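Local coordinates for 190aa long hypothetical protein (Pyrococcus horikoshii, PDB 2DDZ) that is of unknown function but belongs to the DUF366 family and assembles as a hexamer of identical chains, at the interface of chains A and B. Coordinates in Å, arbitrary orientation; residue numbers count along the deposited sequence, not the author numbering. Chains: chain A/B, 190aa long hypothetical protein.

This two-fold symmetric interface illustrates how a protein pair can be joined by separated patches of mixed polar and apolar contacts built from few elements, each patch having a twin with the chains exchanged. Contact 1 and contact 2 both use the long helix beginning at residue 81, their C-alpha centres about 16 Å apart. Contact 3 lies further off, with its C-alpha centre about 26 Å from that of contact 2 and about 31 Å from that of contact 1. It uses the tail that follows helix 161-182, the helix engaged in contact 2. Helix packing and an exchanged C-terminal tail thus join one pair of chains within the deposited hexamer.

Contact 1: the interface of chains A and B. Residues chain A 97; chain B 100, 106-108.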
# COMPACT_ATOMS: atom_id res chain seq x y z
N GLU A 97 26.15 7.49 17.75
CA GLU A 97 27.02 8.59 17.36
C GLU A 97 26.99 9.66 18.44
O GLU A 97 28.00 10.26 18.78
CB GLU A 97 26.61 9.20 16.01
CG GLU A 97 27.71 10.07 15.42
CD GLU A 97 27.43 10.54 14.01
OE1 GLU A 97 26.42 10.09 13.43
OE2 GLU A 97 28.22 11.36 13.47
N TRP B 100 35.13 4.40 11.22
CA TRP B 100 35.77 4.43 12.54
C TRP B 100 36.74 3.25 12.65
O TRP B 100 37.80 3.36 13.26
CB TRP B 100 34.74 4.36 13.68
CG TRP B 100 33.71 5.47 13.70
CD1 TRP B 100 33.85 6.73 13.18
CD2 TRP B 100 32.38 5.42 14.27
NE1 TRP B 100 32.69 7.45 13.38
CE2 TRP B 100 31.78 6.67 14.04
CE3 TRP B 100 31.65 4.42 14.94
CZ2 TRP B 100 30.48 6.96 14.46
CZ3 TRP B 100 30.35 4.71 15.36
CH2 TRP B 100 29.78 5.98 15.12
N ALA B 106 34.93 10.10 11.31
CA ALA B 106 33.83 10.42 10.41
C ALA B 106 32.55 10.72 11.18
O ALA B 106 32.24 10.08 12.19
CB ALA B 106 33.60 9.26 9.46
N SER B 107 31.80 11.70 10.69
CA SER B 107 30.55 12.08 11.31
C SER B 107 29.52 12.14 10.20
O SER B 107 29.87 12.27 9.03
CB SER B 107 30.66 13.44 11.99
OG SER B 107 31.06 14.44 11.07
N ARG B 108 28.25 12.02 10.58
CA ARG B 108 27.16 12.08 9.63
C ARG B 108 26.34 13.36 9.78
O ARG B 108 26.20 13.88 10.89
CB ARG B 108 26.23 10.87 9.80
CG ARG B 108 25.04 10.87 8.84
CD ARG B 108 24.30 9.55 8.86
NE ARG B 108 23.72 9.25 10.16
CZ ARG B 108 22.50 9.62 10.55
NH1 ARG B 108 21.71 10.30 9.72
NH2 ARG B 108 22.06 9.29 11.76
O HOH W 1 24.67 12.35 12.88
O HOH W 2 24.79 8.36 12.89
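The carboxylate of A:Glu97 and the guanidinium of B:Arg108 have their planes turned 55° apart and stay separate, A:Glu97 OE1 lying 4.3 Å from B:Arg108 NE. Water 1 sits over one face of the guanidinium, displaced toward its rim, while water 2 lies in plane at its edge. The indole of B:Trp100 brings its benzo rim, at CZ2, within 4.3 Å of A:Glu97 CG. At its other edge B:Trp100 NE1 donates to B:Ala106 O at 2.9 Å, which ties the ring to the chain entering the contacting strand.

Across the interface the direct bond is made to the backbone: B:Arg108 N donates at 3.0 Å, almost straight (161° at H), to A:Glu97 OE2, which accepts on its syn lone pair, on the side of its other oxygen. CG of the glutamate stands anti to its backbone N (chi1 -165°), and the extended chain beyond it carries the carboxylate to the strand. A:Glu97 OE1 is 2.9 Å from water 1, which links it to the backbone carbonyl B:Arg108 O, also 2.9 Å away. A bridge through water 2 to the guanidinium is doubtful.

In the fold, A:Glu97 occupies the last turn of helix 81-100, facing strand 107-109 of chain B; B:Trp100 lies in the last turn of helix 81-101 of chain B.

Contact 2: the interface of chains A and B. Residues chain A 175, 178-179, 182; chain B 85-86, 89.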
# COMPACT_ATOMS: atom_id res chain seq x y z
N GLU A 175 16.35 13.63 13.44
CA GLU A 175 16.65 12.54 12.52
C GLU A 175 15.40 12.21 11.71
O GLU A 175 15.44 12.11 10.49
CB GLU A 175 17.08 11.29 13.31
CG GLU A 175 17.56 10.12 12.44
CD GLU A 175 18.93 10.37 11.82
OE1 GLU A 175 19.88 10.69 12.56
OE2 GLU A 175 19.07 10.23 10.58
N LYS A 178 14.38 14.98 9.16
CA LYS A 178 15.20 14.99 7.96
C LYS A 178 14.80 13.80 7.06
O LYS A 178 14.87 13.89 5.84
CB LYS A 178 16.70 14.90 8.31
CG LYS A 178 17.61 14.86 7.07
CD LYS A 178 18.01 16.25 6.57
CE LYS A 178 18.70 16.20 5.19
NZ LYS A 178 19.76 15.15 5.02
N VAL A 179 14.38 12.70 7.68
CA VAL A 179 13.96 11.56 6.89
C VAL A 179 12.74 11.99 6.08
O VAL A 179 12.63 11.71 4.88
CB VAL A 179 13.58 10.36 7.78
CG1 VAL A 179 12.69 9.42 7.00
CG2 VAL A 179 14.85 9.62 8.26
N ASP A 182 13.79 14.82 3.30
CA ASP A 182 14.47 14.25 2.14
C ASP A 182 13.50 13.49 1.24
O ASP A 182 13.66 13.47 0.02
CB ASP A 182 15.59 13.31 2.61
CG ASP A 182 16.80 14.07 3.11
OD1 ASP A 182 16.81 15.31 2.98
OD2 ASP A 182 17.75 13.41 3.61
N SER B 85 14.08 6.89 2.03
CA SER B 85 14.82 7.90 2.77
C SER B 85 15.44 7.38 4.07
O SER B 85 16.58 7.66 4.36
CB SER B 85 13.93 9.11 3.05
OG SER B 85 14.65 10.09 3.78
N SER B 86 14.68 6.63 4.86
CA SER B 86 15.22 6.11 6.11
C SER B 86 16.32 5.07 5.88
O SER B 86 17.39 5.10 6.50
CB SER B 86 14.09 5.52 6.96
OG SER B 86 13.38 4.55 6.22
N LYS B 89 19.60 6.73 4.88
CA LYS B 89 20.37 7.28 5.96
C LYS B 89 20.96 6.22 6.90
O LYS B 89 22.04 6.43 7.44
CB LYS B 89 19.56 8.37 6.67
CG LYS B 89 19.71 9.71 5.93
CD LYS B 89 18.66 10.75 6.28
CE LYS B 89 17.37 10.49 5.53
NZ LYS B 89 17.53 10.74 4.08
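A:Val179 and B:Ser85 illustrate a close helix-to-helix approach in which a serine hydroxyl bonds to a helix carbonyl beside a valine. B:Ser85 OG donates to A:Val179 O at 2.8 Å, lying in the carbonyl plane on a lone pair. The hydroxyl points across because OG is anti to the serine's own backbone N (chi1 179°), and it also accepts from B:Lys89 NZ at 3.0 Å. Beside this bond the valine methyls pack alongside: A:Val179 CG1 lies 3.8 Å from B:Ser85 OG, and CG2 lies against B:Lys89 CE at 3.8 Å. The lysine offers its CE methylene to the valine and its ammonium to polar partners, with bends at chi3 (-80°) and chi4 (-69°) folding the tip back toward B:Ser85.

The other side of the contact is looser. A:Glu175 and A:Lys178 lose little surface to chain B, and A:Glu175 OE2 remains 6.7 Å from B:Lys89 NZ, so any attraction there would act at longer range. A:Lys178 contributes mainly from the second shell, through a salt bridge to A:Asp182 on its own helix, 161-182. The carboxylate is shared by a lysine from each chain, whose positive groups would probably stabilise its negative charge; its salt bridge to B:Lys89 links the chains electrostatically. A:Asp182 OD2 takes B:Lys89 NZ on its anti lone pair at 2.7 Å and A:Lys178 NZ on its syn lone pair at 3.0 Å.

Contact 3: the interface of chains A and B. Residues chain A 51-52, 54-55; chain B 185-187.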
# COMPACT_ATOMS: atom_id res chain seq x y z
N MET A 51 4.79 -8.73 25.30
CA MET A 51 6.04 -8.94 24.55
C MET A 51 5.87 -8.98 23.02
O MET A 51 5.09 -9.77 22.48
CB MET A 51 6.75 -10.22 25.00
CG MET A 51 7.64 -10.08 26.23
SD MET A 51 8.62 -11.53 26.55
CE MET A 51 10.15 -10.83 26.57
N VAL A 52 6.63 -8.15 22.33
CA VAL A 52 6.55 -8.06 20.87
C VAL A 52 7.51 -8.97 20.13
O VAL A 52 7.17 -9.52 19.09
CB VAL A 52 6.77 -6.60 20.41
CG1 VAL A 52 6.81 -6.51 18.90
CG2 VAL A 52 5.67 -5.73 20.96
N ILE A 54 8.83 -12.04 19.15
CA ILE A 54 8.37 -13.43 19.18
C ILE A 54 9.46 -14.39 19.64
O ILE A 54 9.17 -15.43 20.24
CB ILE A 54 7.87 -13.87 17.78
CG1 ILE A 54 6.61 -13.09 17.40
CG2 ILE A 54 7.57 -15.36 17.78
CD1 ILE A 54 5.48 -13.27 18.37
N GLU A 55 10.72 -14.07 19.37
CA GLU A 55 11.81 -14.94 19.77
C GLU A 55 11.94 -14.95 21.29
O GLU A 55 12.20 -15.99 21.89
CB GLU A 55 13.13 -14.47 19.15
CG GLU A 55 14.27 -15.47 19.32
CD GLU A 55 15.56 -15.00 18.66
OE1 GLU A 55 15.50 -14.05 17.85
OE2 GLU A 55 16.62 -15.59 18.95
N LYS B 185 10.43 -11.04 12.75
CA LYS B 185 10.37 -11.70 14.06
C LYS B 185 9.46 -11.05 15.08
O LYS B 185 9.36 -11.52 16.23
CB LYS B 185 11.78 -11.78 14.65
CG LYS B 185 12.40 -10.42 14.91
CD LYS B 185 13.54 -10.47 15.91
CE LYS B 185 13.95 -9.06 16.34
NZ LYS B 185 15.15 -9.04 17.25
N VAL B 186 8.80 -9.98 14.68
CA VAL B 186 7.94 -9.26 15.60
C VAL B 186 6.47 -9.42 15.30
O VAL B 186 6.06 -9.42 14.14
CB VAL B 186 8.26 -7.75 15.61
CG1 VAL B 186 9.66 -7.53 16.13
CG2 VAL B 186 8.09 -7.17 14.20
N ARG B 187 5.67 -9.56 16.35
CA ARG B 187 4.25 -9.69 16.16
C ARG B 187 3.73 -8.26 16.05
O ARG B 187 4.38 -7.32 16.50
CB ARG B 187 3.61 -10.41 17.35
CG ARG B 187 3.52 -9.60 18.62
CD ARG B 187 2.75 -10.40 19.68
NE ARG B 187 2.74 -9.74 20.98
CZ ARG B 187 2.04 -8.64 21.26
NH1 ARG B 187 1.28 -8.07 20.34
NH2 ARG B 187 2.11 -8.11 22.48
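From CB outward, B:Arg187 is read along its length by chain A. B:Arg187 CB meets A:Ile54 CD1 at 3.6 Å, the isoleucine crossing the arginine at about a right angle. CG, placed between the arginine's own backbone N and carbonyl carbon (chi1 73°), passes A:Val52 O at 3.7 Å. The chain then runs extended through CD, which approaches A:Met51 O, to NE, which donates to that same carbonyl oxygen at 2.8 Å. This bond is bent, 135° at H, and NE stands above the carbonyl plane instead of on a lone pair. Beyond it, B:Arg187 NH2 lies 3.4 Å from A:Met51 O, with no bond assigned.

Two backbone bonds probably fix the register. B:Arg187 N donates to A:Val52 O at 3.1 Å, and A:Ile54 N donates to B:Lys185 O at 3.0 Å. Alongside these bonds A:Val52 CG1 packs on B:Val186 CB at 3.8 Å, the two side chains crossing obliquely. Recognition appears to lean on main-chain groups, with the arginine adding a side-chain clasp.

In the fold, the C-terminal tail of chain B, beyond helix 161-182, runs beside the loop of chain A that links 3-10 helix 48-50 to helix 54-58, and B:Lys185 O caps the first amide of that helix.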